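H subunit of photosynthetic reaction center complex (Rhodopseudomonas palustris, PDB 6Z5S) is the H subunit of the photosynthetic reaction centre, which, with one membrane helix and an extramembrane domain, probably covers the quinone side and assists proton delivery. Local coordinates at residues Y112-V118 with S228-K234; M150-C155 with F202-D208; V83-P87 with F96-G100; L190-F195 with I235-G240; P127-R133 with G224-S228. All blocks are in the same frame, centred on the assembly; numbering follows the deposited sequence.

Interaction 1 (Y112-V118 with S228-K234)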
# COMPACT_ATOMS: atom_id res chain seq x y z
N TYR D 112 28.43 -17.01 7.51
CA TYR D 112 28.36 -15.75 8.23
C TYR D 112 29.19 -14.73 7.48
O TYR D 112 29.96 -15.05 6.58
CB TYR D 112 28.85 -15.89 9.67
CG TYR D 112 30.23 -16.48 9.81
CD1 TYR D 112 30.42 -17.84 9.88
CD2 TYR D 112 31.34 -15.66 9.88
CE1 TYR D 112 31.67 -18.38 10.00
CE2 TYR D 112 32.60 -16.19 10.00
CZ TYR D 112 32.76 -17.55 10.07
OH TYR D 112 34.01 -18.09 10.19
N ALA D 113 29.02 -13.47 7.85
CA ALA D 113 29.80 -12.38 7.29
C ALA D 113 30.91 -12.00 8.24
O ALA D 113 30.78 -12.12 9.46
CB ALA D 113 28.92 -11.17 7.00
N GLN D 114 32.03 -11.55 7.68
CA GLN D 114 33.16 -11.09 8.48
C GLN D 114 32.85 -9.70 9.02
O GLN D 114 33.41 -8.69 8.62
CB GLN D 114 34.44 -11.10 7.66
CG GLN D 114 35.68 -11.15 8.50
CD GLN D 114 35.81 -12.45 9.25
OE1 GLN D 114 35.62 -13.53 8.69
NE2 GLN D 114 36.10 -12.36 10.54
N ARG D 115 31.91 -9.67 9.97
CA ARG D 115 31.53 -8.42 10.60
C ARG D 115 32.64 -7.93 11.52
O ARG D 115 33.60 -8.64 11.82
CB ARG D 115 30.24 -8.60 11.39
CG ARG D 115 29.06 -9.07 10.58
CD ARG D 115 27.78 -8.95 11.38
NE ARG D 115 27.15 -7.66 11.21
CZ ARG D 115 26.04 -7.30 11.83
NH1 ARG D 115 25.43 -8.13 12.66
NH2 ARG D 115 25.53 -6.10 11.61
N ALA D 116 32.50 -6.69 11.97
CA ALA D 116 33.46 -6.13 12.90
C ALA D 116 33.42 -6.88 14.22
O ALA D 116 32.34 -7.18 14.74
CB ALA D 116 33.18 -4.64 13.13
N ASP D 117 34.59 -7.19 14.76
CA ASP D 117 34.67 -7.93 16.01
C ASP D 117 34.59 -6.95 17.18
O ASP D 117 35.53 -6.74 17.94
CB ASP D 117 35.93 -8.78 16.07
CG ASP D 117 35.79 -9.96 16.99
OD1 ASP D 117 36.65 -10.87 16.94
OD2 ASP D 117 34.82 -10.00 17.77
N VAL D 118 33.42 -6.33 17.29
CA VAL D 118 33.15 -5.33 18.32
C VAL D 118 31.64 -5.29 18.51
O VAL D 118 30.89 -5.48 17.54
CB VAL D 118 33.72 -3.96 17.93
CG1 VAL D 118 32.94 -3.35 16.77
CG2 VAL D 118 33.75 -3.03 19.11
N SER D 228 30.17 -9.54 20.36
CA SER D 228 30.47 -8.73 19.19
C SER D 228 29.58 -9.14 18.02
O SER D 228 28.97 -10.20 18.01
CB SER D 228 31.94 -8.86 18.82
OG SER D 228 32.18 -10.08 18.16
N LYS D 229 29.53 -8.26 17.01
CA LYS D 229 28.75 -8.57 15.82
C LYS D 229 29.27 -9.82 15.13
O LYS D 229 28.49 -10.62 14.60
CB LYS D 229 28.80 -7.38 14.86
CG LYS D 229 27.86 -6.25 15.24
CD LYS D 229 28.09 -5.03 14.39
CE LYS D 229 29.20 -4.17 14.95
NZ LYS D 229 29.42 -2.96 14.12
N LEU D 230 30.59 -10.02 15.14
CA LEU D 230 31.17 -11.19 14.51
C LEU D 230 30.71 -12.46 15.21
O LEU D 230 30.33 -13.44 14.56
CB LEU D 230 32.69 -11.09 14.52
CG LEU D 230 33.41 -12.19 13.75
CD1 LEU D 230 32.90 -12.24 12.33
CD2 LEU D 230 34.90 -11.95 13.78
N GLU D 231 30.74 -12.46 16.54
CA GLU D 231 30.26 -13.62 17.28
C GLU D 231 28.77 -13.82 17.09
O GLU D 231 28.29 -14.96 17.08
CB GLU D 231 30.60 -13.48 18.75
CG GLU D 231 32.08 -13.34 19.03
CD GLU D 231 32.38 -12.41 20.18
OE1 GLU D 231 31.47 -11.67 20.60
OE2 GLU D 231 33.52 -12.42 20.67
N GLU D 232 28.01 -12.73 16.94
CA GLU D 232 26.59 -12.85 16.66
C GLU D 232 26.35 -13.60 15.36
O GLU D 232 25.56 -14.56 15.32
CB GLU D 232 25.95 -11.46 16.60
CG GLU D 232 25.63 -10.87 17.96
CD GLU D 232 24.84 -9.59 17.84
OE1 GLU D 232 25.43 -8.50 18.01
OE2 GLU D 232 23.62 -9.66 17.58
N ASP D 233 27.00 -13.17 14.27
CA ASP D 233 26.85 -13.92 13.03
C ASP D 233 27.34 -15.35 13.18
O ASP D 233 26.72 -16.27 12.65
CB ASP D 233 27.54 -13.25 11.85
CG ASP D 233 26.66 -12.26 11.14
OD1 ASP D 233 25.44 -12.25 11.40
OD2 ASP D 233 27.14 -11.59 10.22
N LYS D 234 28.44 -15.56 13.89
CA LYS D 234 28.96 -16.92 14.01
C LYS D 234 27.98 -17.83 14.73
O LYS D 234 27.79 -18.98 14.33
CB LYS D 234 30.31 -16.91 14.70
CG LYS D 234 31.45 -16.66 13.75
CD LYS D 234 32.77 -16.66 14.46
CE LYS D 234 33.88 -16.22 13.53
NZ LYS D 234 35.16 -16.04 14.26

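Interaction 2 (M150-C155 with F202-D208)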
# COMPACT_ATOMS: atom_id res chain seq x y z
N MET D 150 15.57 -23.95 33.11
CA MET D 150 15.15 -25.00 32.19
C MET D 150 16.38 -25.57 31.48
O MET D 150 17.18 -24.81 30.93
CB MET D 150 14.17 -24.46 31.15
CG MET D 150 12.90 -23.87 31.69
SD MET D 150 11.77 -23.52 30.33
CE MET D 150 10.47 -22.60 31.15
N PRO D 151 16.57 -26.89 31.49
CA PRO D 151 17.67 -27.47 30.72
C PRO D 151 17.30 -27.58 29.25
O PRO D 151 16.25 -28.11 28.90
CB PRO D 151 17.87 -28.85 31.36
CG PRO D 151 16.60 -29.14 32.06
CD PRO D 151 15.93 -27.86 32.39
N VAL D 152 18.17 -27.07 28.40
CA VAL D 152 17.93 -27.05 26.97
C VAL D 152 18.27 -28.41 26.38
O VAL D 152 19.29 -29.03 26.73
CB VAL D 152 18.75 -25.93 26.30
CG1 VAL D 152 20.22 -26.14 26.56
CG2 VAL D 152 18.48 -25.88 24.81
N VAL D 153 17.43 -28.86 25.45
CA VAL D 153 17.51 -30.18 24.86
C VAL D 153 17.72 -30.04 23.36
O VAL D 153 17.23 -29.09 22.73
CB VAL D 153 16.23 -31.00 25.17
CG1 VAL D 153 15.04 -30.44 24.42
CG2 VAL D 153 16.42 -32.45 24.86
N GLY D 154 18.47 -30.98 22.79
CA GLY D 154 18.79 -30.95 21.37
C GLY D 154 17.60 -31.22 20.47
O GLY D 154 16.45 -31.06 20.87
N CYS D 155 17.87 -31.62 19.22
CA CYS D 155 16.81 -32.01 18.31
C CYS D 155 16.53 -33.50 18.37
O CYS D 155 15.39 -33.92 18.14
CB CYS D 155 17.17 -31.63 16.87
SG CYS D 155 15.93 -32.09 15.65
N PHE D 202 7.16 -29.64 27.63
CA PHE D 202 7.06 -30.58 28.73
C PHE D 202 7.64 -30.02 30.03
O PHE D 202 6.90 -29.77 30.99
CB PHE D 202 7.76 -31.88 28.33
CG PHE D 202 8.95 -31.68 27.43
CD1 PHE D 202 8.77 -31.56 26.06
CD2 PHE D 202 10.23 -31.59 27.94
CE1 PHE D 202 9.85 -31.37 25.23
CE2 PHE D 202 11.30 -31.40 27.11
CZ PHE D 202 11.11 -31.28 25.75
N GLY D 203 8.94 -29.77 30.05
CA GLY D 203 9.58 -29.14 31.19
C GLY D 203 10.69 -28.18 30.83
O GLY D 203 11.23 -27.50 31.69
N LYS D 204 11.03 -28.12 29.54
CA LYS D 204 12.32 -27.61 29.12
C LYS D 204 12.15 -26.73 27.89
O LYS D 204 11.03 -26.48 27.43
CB LYS D 204 13.28 -28.78 28.87
CG LYS D 204 13.61 -29.57 30.13
CD LYS D 204 14.55 -30.72 29.87
CE LYS D 204 13.87 -31.88 29.18
NZ LYS D 204 12.85 -32.52 30.06
N VAL D 205 13.27 -26.26 27.36
CA VAL D 205 13.31 -25.50 26.11
C VAL D 205 14.01 -26.36 25.07
O VAL D 205 15.03 -27.00 25.35
CB VAL D 205 14.01 -24.14 26.30
CG1 VAL D 205 15.44 -24.33 26.78
CG2 VAL D 205 14.00 -23.36 25.00
N SER D 206 13.45 -26.39 23.87
CA SER D 206 13.86 -27.32 22.83
C SER D 206 14.37 -26.57 21.61
O SER D 206 13.76 -25.60 21.16
CB SER D 206 12.70 -28.23 22.43
OG SER D 206 11.70 -27.48 21.75
N VAL D 207 15.49 -27.05 21.08
CA VAL D 207 16.08 -26.52 19.86
C VAL D 207 16.17 -27.66 18.86
O VAL D 207 16.86 -28.65 19.11
CB VAL D 207 17.46 -25.91 20.12
CG1 VAL D 207 18.18 -25.66 18.81
CG2 VAL D 207 17.32 -24.62 20.89
N ASP D 208 15.49 -27.51 17.73
CA ASP D 208 15.43 -28.55 16.73
C ASP D 208 16.44 -28.37 15.61
O ASP D 208 16.48 -29.19 14.69
CB ASP D 208 14.03 -28.64 16.14
CG ASP D 208 13.49 -27.28 15.76
OD1 ASP D 208 13.34 -26.44 16.67
OD2 ASP D 208 13.24 -27.05 14.56

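Interaction 3 (V83-P87 with F96-G100)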
# COMPACT_ATOMS: atom_id res chain seq x y z
N VAL D 83 36.16 -19.72 0.70
CA VAL D 83 35.70 -20.55 1.80
C VAL D 83 35.93 -22.01 1.43
O VAL D 83 36.48 -22.33 0.38
CB VAL D 83 34.22 -20.30 2.15
CG1 VAL D 83 34.04 -18.90 2.69
CG2 VAL D 83 33.36 -20.49 0.93
N ALA D 84 35.50 -22.91 2.32
CA ALA D 84 35.76 -24.34 2.17
C ALA D 84 34.65 -24.97 1.34
O ALA D 84 33.75 -25.65 1.84
CB ALA D 84 35.88 -25.00 3.54
N LEU D 85 34.73 -24.75 0.03
CA LEU D 85 33.71 -25.22 -0.89
C LEU D 85 34.37 -25.68 -2.18
O LEU D 85 35.39 -25.13 -2.60
CB LEU D 85 32.68 -24.14 -1.19
CG LEU D 85 31.57 -23.93 -0.17
CD1 LEU D 85 30.83 -22.67 -0.47
CD2 LEU D 85 30.62 -25.11 -0.19
N THR D 86 33.77 -26.68 -2.82
CA THR D 86 34.27 -27.11 -4.11
C THR D 86 33.12 -27.31 -5.08
O THR D 86 32.07 -27.83 -4.70
CB THR D 86 35.10 -28.40 -3.99
OG1 THR D 86 35.64 -28.73 -5.27
CG2 THR D 86 34.26 -29.55 -3.48
N PRO D 87 33.27 -26.90 -6.33
CA PRO D 87 32.15 -27.00 -7.28
C PRO D 87 31.76 -28.45 -7.52
O PRO D 87 32.60 -29.30 -7.79
CB PRO D 87 32.69 -26.34 -8.54
CG PRO D 87 34.15 -26.28 -8.36
CD PRO D 87 34.41 -26.19 -6.91
N PHE D 96 27.87 -25.77 -5.03
CA PHE D 96 29.11 -26.13 -4.37
C PHE D 96 28.83 -27.13 -3.26
O PHE D 96 27.72 -27.21 -2.73
CB PHE D 96 29.81 -24.91 -3.80
CG PHE D 96 30.27 -23.95 -4.84
CD1 PHE D 96 29.43 -22.95 -5.30
CD2 PHE D 96 31.53 -24.05 -5.38
CE1 PHE D 96 29.85 -22.07 -6.26
CE2 PHE D 96 31.95 -23.17 -6.34
CZ PHE D 96 31.11 -22.18 -6.78
N VAL D 97 29.85 -27.91 -2.93
CA VAL D 97 29.78 -28.94 -1.91
C VAL D 97 30.77 -28.55 -0.82
O VAL D 97 31.90 -28.19 -1.13
CB VAL D 97 30.11 -30.33 -2.46
CG1 VAL D 97 30.07 -31.36 -1.37
CG2 VAL D 97 29.15 -30.69 -3.57
N PRO D 98 30.38 -28.59 0.46
CA PRO D 98 31.32 -28.27 1.54
C PRO D 98 32.38 -29.35 1.66
O PRO D 98 32.07 -30.53 1.84
CB PRO D 98 30.43 -28.21 2.78
CG PRO D 98 29.23 -28.98 2.42
CD PRO D 98 29.01 -28.80 0.96
N THR D 99 33.64 -28.94 1.55
CA THR D 99 34.74 -29.90 1.63
C THR D 99 34.90 -30.44 3.04
O THR D 99 35.17 -31.63 3.23
CB THR D 99 36.04 -29.26 1.16
OG1 THR D 99 36.45 -28.29 2.11
CG2 THR D 99 35.84 -28.59 -0.18
N GLY D 100 34.74 -29.58 4.04
CA GLY D 100 34.92 -29.99 5.42
C GLY D 100 33.63 -30.08 6.21
O GLY D 100 32.63 -30.63 5.74

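Interaction 4 (L190-F195 with I235-G240)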
# COMPACT_ATOMS: atom_id res chain seq x y z
N LEU D 190 26.00 -19.21 23.60
CA LEU D 190 24.78 -18.46 23.35
C LEU D 190 23.85 -19.24 22.44
O LEU D 190 24.28 -20.05 21.61
CB LEU D 190 25.11 -17.10 22.73
CG LEU D 190 25.67 -16.08 23.71
CD1 LEU D 190 25.98 -14.79 23.01
CD2 LEU D 190 24.70 -15.85 24.84
N LEU D 191 22.56 -19.00 22.61
CA LEU D 191 21.52 -19.62 21.79
C LEU D 191 20.55 -18.54 21.36
O LEU D 191 19.88 -17.94 22.23
CB LEU D 191 20.81 -20.73 22.56
CG LEU D 191 19.44 -21.15 22.07
CD1 LEU D 191 19.53 -21.73 20.68
CD2 LEU D 191 18.85 -22.16 23.02
N PRO D 192 20.45 -18.23 20.07
CA PRO D 192 19.51 -17.19 19.64
C PRO D 192 18.08 -17.58 19.96
O PRO D 192 17.68 -18.73 19.75
CB PRO D 192 19.75 -17.10 18.13
CG PRO D 192 21.08 -17.70 17.92
CD PRO D 192 21.22 -18.77 18.95
N VAL D 193 17.32 -16.62 20.48
CA VAL D 193 15.94 -16.89 20.86
C VAL D 193 15.11 -17.41 19.69
O VAL D 193 14.37 -18.39 19.88
CB VAL D 193 15.31 -15.64 21.51
CG1 VAL D 193 13.83 -15.83 21.70
CG2 VAL D 193 15.98 -15.35 22.84
N PRO D 194 15.18 -16.84 18.48
CA PRO D 194 14.36 -17.38 17.39
C PRO D 194 14.67 -18.82 17.04
O PRO D 194 13.84 -19.48 16.41
CB PRO D 194 14.69 -16.45 16.22
CG PRO D 194 15.11 -15.19 16.85
CD PRO D 194 15.86 -15.60 18.07
N PHE D 195 15.83 -19.33 17.43
CA PHE D 195 16.18 -20.72 17.18
C PHE D 195 15.77 -21.64 18.31
O PHE D 195 16.15 -22.81 18.31
CB PHE D 195 17.68 -20.85 16.94
CG PHE D 195 18.10 -20.50 15.54
CD1 PHE D 195 17.84 -21.36 14.50
CD2 PHE D 195 18.76 -19.32 15.28
CE1 PHE D 195 18.23 -21.05 13.22
CE2 PHE D 195 19.16 -19.01 14.00
CZ PHE D 195 18.89 -19.88 12.97
N ILE D 235 27.33 -17.33 15.78
CA ILE D 235 26.40 -18.15 16.54
C ILE D 235 25.14 -18.43 15.72
O ILE D 235 24.71 -19.58 15.58
CB ILE D 235 26.07 -17.48 17.88
CG1 ILE D 235 27.30 -17.50 18.78
CG2 ILE D 235 24.92 -18.18 18.56
CD1 ILE D 235 27.29 -16.44 19.84
N CYS D 236 24.52 -17.37 15.18
CA CYS D 236 23.34 -17.60 14.36
C CYS D 236 23.65 -18.47 13.15
O CYS D 236 22.79 -19.23 12.70
CB CYS D 236 22.73 -16.27 13.92
SG CYS D 236 22.52 -15.06 15.23
N ALA D 237 24.87 -18.41 12.63
CA ALA D 237 25.24 -19.23 11.49
C ALA D 237 25.46 -20.68 11.89
O ALA D 237 25.10 -21.59 11.15
CB ALA D 237 26.49 -18.66 10.83
N TYR D 238 26.07 -20.91 13.06
CA TYR D 238 26.19 -22.27 13.56
C TYR D 238 24.82 -22.90 13.72
O TYR D 238 24.63 -24.09 13.44
CB TYR D 238 26.94 -22.28 14.88
CG TYR D 238 27.19 -23.67 15.41
CD1 TYR D 238 28.32 -24.37 15.05
CD2 TYR D 238 26.28 -24.28 16.25
CE1 TYR D 238 28.55 -25.64 15.52
CE2 TYR D 238 26.50 -25.55 16.72
CZ TYR D 238 27.63 -26.22 16.36
OH TYR D 238 27.85 -27.49 16.83
N TYR D 239 23.84 -22.12 14.18
CA TYR D 239 22.51 -22.69 14.33
C TYR D 239 21.79 -22.83 13.00
O TYR D 239 21.01 -23.77 12.82
CB TYR D 239 21.69 -21.86 15.30
CG TYR D 239 22.08 -22.12 16.73
CD1 TYR D 239 21.58 -23.21 17.41
CD2 TYR D 239 22.97 -21.29 17.38
CE1 TYR D 239 21.94 -23.45 18.71
CE2 TYR D 239 23.34 -21.52 18.67
CZ TYR D 239 22.82 -22.60 19.34
OH TYR D 239 23.20 -22.82 20.63
N GLY D 240 22.02 -21.92 12.05
CA GLY D 240 21.42 -22.06 10.74
C GLY D 240 21.98 -23.20 9.93
O GLY D 240 21.28 -23.73 9.06

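Interaction 5 (P127-R133 with G224-S228)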
# COMPACT_ATOMS: atom_id res chain seq x y z
N PRO D 127 27.60 -1.65 25.07
CA PRO D 127 26.99 -2.76 24.34
C PRO D 127 25.51 -2.87 24.65
O PRO D 127 25.09 -2.77 25.80
CB PRO D 127 27.77 -3.98 24.85
CG PRO D 127 29.08 -3.43 25.27
CD PRO D 127 28.79 -2.07 25.84
N ILE D 128 24.71 -3.07 23.60
CA ILE D 128 23.27 -3.15 23.78
C ILE D 128 22.81 -4.57 24.08
O ILE D 128 21.79 -4.76 24.75
CB ILE D 128 22.55 -2.60 22.54
CG1 ILE D 128 22.94 -3.39 21.30
CG2 ILE D 128 22.87 -1.15 22.35
CD1 ILE D 128 22.25 -2.93 20.05
N ILE D 129 23.53 -5.58 23.61
CA ILE D 129 23.19 -6.97 23.89
C ILE D 129 24.02 -7.39 25.10
O ILE D 129 25.23 -7.59 24.99
CB ILE D 129 23.44 -7.87 22.68
CG1 ILE D 129 22.67 -7.35 21.48
CG2 ILE D 129 23.02 -9.29 23.00
CD1 ILE D 129 22.63 -8.32 20.33
N VAL D 130 23.37 -7.52 26.25
CA VAL D 130 24.07 -7.81 27.49
C VAL D 130 23.27 -8.82 28.30
O VAL D 130 22.05 -8.94 28.14
CB VAL D 130 24.29 -6.54 28.34
CG1 VAL D 130 25.24 -5.60 27.64
CG2 VAL D 130 22.97 -5.86 28.61
N PRO D 131 23.95 -9.57 29.17
CA PRO D 131 23.22 -10.44 30.08
C PRO D 131 22.41 -9.62 31.07
O PRO D 131 22.77 -8.49 31.40
CB PRO D 131 24.33 -11.23 30.79
CG PRO D 131 25.55 -11.01 29.98
CD PRO D 131 25.40 -9.67 29.36
N LEU D 132 21.29 -10.19 31.53
CA LEU D 132 20.44 -9.46 32.46
C LEU D 132 21.17 -9.12 33.75
O LEU D 132 20.85 -8.12 34.40
CB LEU D 132 19.18 -10.25 32.76
CG LEU D 132 18.00 -9.95 31.85
CD1 LEU D 132 16.80 -10.77 32.27
CD2 LEU D 132 17.68 -8.47 31.90
N ARG D 133 22.16 -9.93 34.13
CA ARG D 133 23.00 -9.59 35.27
C ARG D 133 23.79 -8.31 35.05
O ARG D 133 24.31 -7.74 36.01
CB ARG D 133 23.96 -10.74 35.56
CG ARG D 133 24.95 -10.99 34.44
CD ARG D 133 25.97 -12.03 34.81
NE ARG D 133 26.82 -12.36 33.68
CZ ARG D 133 26.62 -13.39 32.87
NH1 ARG D 133 27.44 -13.61 31.86
NH2 ARG D 133 25.59 -14.21 33.08
N GLY D 224 32.69 -11.97 28.43
CA GLY D 224 31.70 -12.73 29.16
C GLY D 224 30.37 -12.01 29.28
O GLY D 224 29.32 -12.65 29.37
N ASP D 225 30.40 -10.68 29.27
CA ASP D 225 29.19 -9.89 29.43
C ASP D 225 28.90 -9.02 28.21
O ASP D 225 28.09 -8.10 28.29
CB ASP D 225 29.29 -9.02 30.68
CG ASP D 225 29.33 -9.83 31.95
OD1 ASP D 225 28.79 -10.96 31.95
OD2 ASP D 225 29.89 -9.34 32.95
N GLN D 226 29.54 -9.31 27.08
CA GLN D 226 29.24 -8.60 25.85
C GLN D 226 29.59 -9.50 24.68
O GLN D 226 30.51 -10.32 24.76
CB GLN D 226 29.99 -7.27 25.77
CG GLN D 226 31.43 -7.39 25.36
CD GLN D 226 32.18 -6.09 25.50
OE1 GLN D 226 31.88 -5.28 26.38
NE2 GLN D 226 33.16 -5.87 24.63
N VAL D 227 28.85 -9.33 23.59
CA VAL D 227 29.02 -10.15 22.40
C VAL D 227 29.20 -9.22 21.21
O VAL D 227 28.50 -8.21 21.08
CB VAL D 227 27.83 -11.10 22.20
CG1 VAL D 227 26.53 -10.33 22.08
CG2 VAL D 227 28.04 -11.98 20.99
N SER D 228 30.17 -9.54 20.36
CA SER D 228 30.47 -8.73 19.19
C SER D 228 29.58 -9.14 18.02
O SER D 228 28.97 -10.20 18.01
CB SER D 228 31.94 -8.86 18.82
OG SER D 228 32.18 -10.08 18.16

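Interaction 1 (Y112-V118 with S228-K234)
Arg115, Leu230 and Asp233 carry a loop-on-helix contact, in which the irregular segment 112-118 is laid along the first turns of helix 229-245. Leu230 fits beneath the loop, its CD1 3.6 Å from Ala113 O and its CD2 3.5 Å from Gln114 NE2. The Arg115 chain leaves with CG anti to the carbonyl carbon (chi1 -58°) and bends at chi3, which brings its guanidinium across the Lys229 chain, Lys229 CD lying over one face. Arg115 CG and CD lie against Asp233 OD2, the chains crossing at about a right angle, while the guanidinium itself stays beyond salt-bridge range. The charged ends turn to another protein of the complex, where Arg115 NE and Lys229 NZ pair with acidic side chains and the backbone bonds to Asp233 OD2. Replacing Arg115 by alanine would probably leave its acidic mate on that protein without this countercharge and uncover Lys229 CD.

The helix start illustrates a capping box: Glu231 N donates to Ser228 OG at 3.2 Å, and Ser228 N donates back to Glu231 OE1. The loop joins this motif directly, since Ser228 OG donates to Asp117 OD2 at 2.7 Å and Lys229 N bonds to Val118 O at 3.1 Å. At the other end Lys234 CG stands over the Tyr112 ring in a CH-pi contact, while Arg80 makes a cation-pi contact with the same ring.

Interaction 2 (M150-C155 with F202-D208)
Val152 and Val205 form the apolar centre, with Val152 CB 3.7 Å from Val205 CG1 as the two side chains slant across each other. Val207 joins them on this face, its CG2 4.3 Å from Val152 CG2, and Leu191 of strand 188-192 packs against both Val152 and Val207. Val153 points to the other face of the pair. There its CG1 lies beside Ser206 CB and comes up to the edge of the Phe202 ring, 4.2 Å from CZ. Val153 has CG1 between its backbone N and carbonyl carbon (chi1 70°), which directs that branch, and not CG2, at the neighbouring segment.

The backbone between these two faces is a very short, weakly bonded parallel pair, strands 152-153 and 205-206, within the PRC-barrel domain. It follows the usual parallel scheme, in which one residue bonds to two on the partner: Val153 N donates to Val205 O at 3.0 Å, and Val153 O accepts from Val207 N at 3.1 Å. Both bonds run nearly along the C=O axis. Val152 CA adds a CA-H...O contact to Val205 O at 3.3 Å.

Farther out, the Pro151 ring and the Lys204 chain cross at about a right angle, Pro151 CG 3.4 Å from Lys204 CD. Lys204 then bends at chi3 and chi4, carrying its amine away from segment 150-155 and setting CE in the plane of the Phe202 ring, at its edge. Met150 SD rests near the backbone of Lys204. At the opposite end Cys155 SG, anti to its own N (chi1 179°), reaches Asp208 CB at 4.0 Å, and Cys155 also touches Pro248 and Arg250.

Interaction 3 (V83-P87 with F96-G100)
The Phe96 ring and the Pro87 ring meet obliquely at the turn end of a beta hairpin, in which strands 85-87 and 96-98 are joined by eight residues. Phe96 CD2 is 3.9 Å from Pro87 CD, and CE2 comes similarly near to Pro87 CB, so one side of the aromatic ring runs along the proline. The backbone carbon of Thr86 lies near the plane of the phenyl group, at its edge, while Leu85 CB approaches at a slant. This placement follows from Phe96 CG being anti to its carbonyl carbon (chi1 -65°). Another protein of the complex is hydrogen-bonded to the Phe96 backbone and also packs a basic side chain on this residue.

Leu85 crosses Phe96 at about a right angle. Its CD2 branch does the touching, 3.7 Å from Phe96 CB and 4.2 Å from Pro98 CD; Leu85 and Pro98 face each other as a non-hydrogen-bonded pair, and both also pack on Val107 of the same chain.

The hydrogen-bonded pair of the hairpin is Thr86 with Val97. Thr86 N donates to Val97 O at 2.9 Å and Val97 N to Thr86 O at 2.8 Å, each donor moderately tilted from the carbonyl plane. Beyond Leu85 and Pro98 the ladder fades: Thr99 N reaches Ala84 O only through a weak bond of 3.3 Å, and Ala84 is itself the centre of an inverse gamma turn. The strand axes run 145° apart, well short of strictly antiparallel. On the face away from Leu85, methyl meets methyl, Thr86 CG2 lying 3.8 Å from Thr99 CG2.

Interaction 4 (L190-F195 with I235-G240)
Tyr239 and Phe195 adopt nearly the same first torsion, each with CG anti to its carbonyl carbon (chi1 -77° and -81°), and these settings bring the two side chains together between strand and helix. The rings do not stack in earnest: their planes are 29° apart, but the centroids are 5.9 Å from each other and the overlap is slight. What occupies the Phe195 face is Tyr239 CB, 3.8 Å from the centroid and almost directly above it, a CH-pi contact. The phenol ring reaches on past Pro192 and Leu191, with Pro192 CD 3.4 Å from Tyr239 CD2 and Leu191 CD1 3.6 Å from Tyr239 CE1. At its end Tyr239 OH donates to Leu190 O at 3.1 Å, giving a polar tie in an otherwise apolar, buried interface. A phenylalanine in its place would probably keep much of the packing but leave Leu190 O without the hydroxyl that now bonds to it.

One turn earlier, Ile235 fills the space beside Leu190: its CD1 lies 3.7 Å from Leu190 CB, while its CG2 meets Pro192 CD. Pro192 CG also touches Cys236 SG.

The contact thus seats helix 229-245 against strand 188-192, the last strand of the antiparallel sheet that runs through the PRC-barrel region. Next to it, Tyr177 of strand 174-182 is touched by Leu190, Pro192 and Cys236, and a basic side chain of another protein packs on Phe195.

Interaction 5 (P127-R133 with G224-S228)
Arg133 grips Asp225 side-on in a salt bridge, NE and NH1 both donating to the single oxygen OD1. Each nitrogen is 3.0 Å from Asp225 OD1, which lies near the guanidinium plane, but the carboxylate is turned so that the two planes stand 56° apart. NE meets OD1 on its syn side, whereas NH1 comes nearly in line with the C-O bond. The Arg133 chain runs extended from CG to NE, and chi1 of 64° folds it back until Pro131 CB stands over the centre of one guanidinium face. NH1 adds a weak bond to Gly224 O, and NH2 has a second carboxylate partner in Glu179.

Pro131 itself crosses Asp225 at about a right angle, its CD 3.3 Å from Asp225 O. Farther along, Pro127 CG slants against Gln226 OE1 at 3.5 Å, and on the buried side Ile129 CG2 packs on Val227 CG1 at 3.8 Å.

Strand 129-131 is an outermost strand of the four-stranded antiparallel sheet within this chain, paired on its other flank with strand 161-169. Along this edge strand runs an irregular segment that leads into the N-cap of helix 229-245 at Ser228.

Overall arrangement
After the membrane-spanning helix 9-31, the chain first closes a short local loop in interaction 3, the hairpin of residues 83-100, which stands in series before all the others. Interaction 1 then opens at 112-118 and closes only on helix 229-245, spanning most of the remaining chain. Nested inside it is interaction 5, which joins strand 129-131 to the lead into that helix and shares Ser228 with interaction 1. Interaction 2 is nested in turn within both. Interaction 4 crosses interactions 1, 2 and 5, touching each. Interactions 1, 4 and 5 tie the N-terminal region, the four-stranded sheet and helix 229-245 to one another, and interaction 2 packs its short parallel pair on strand 188-192.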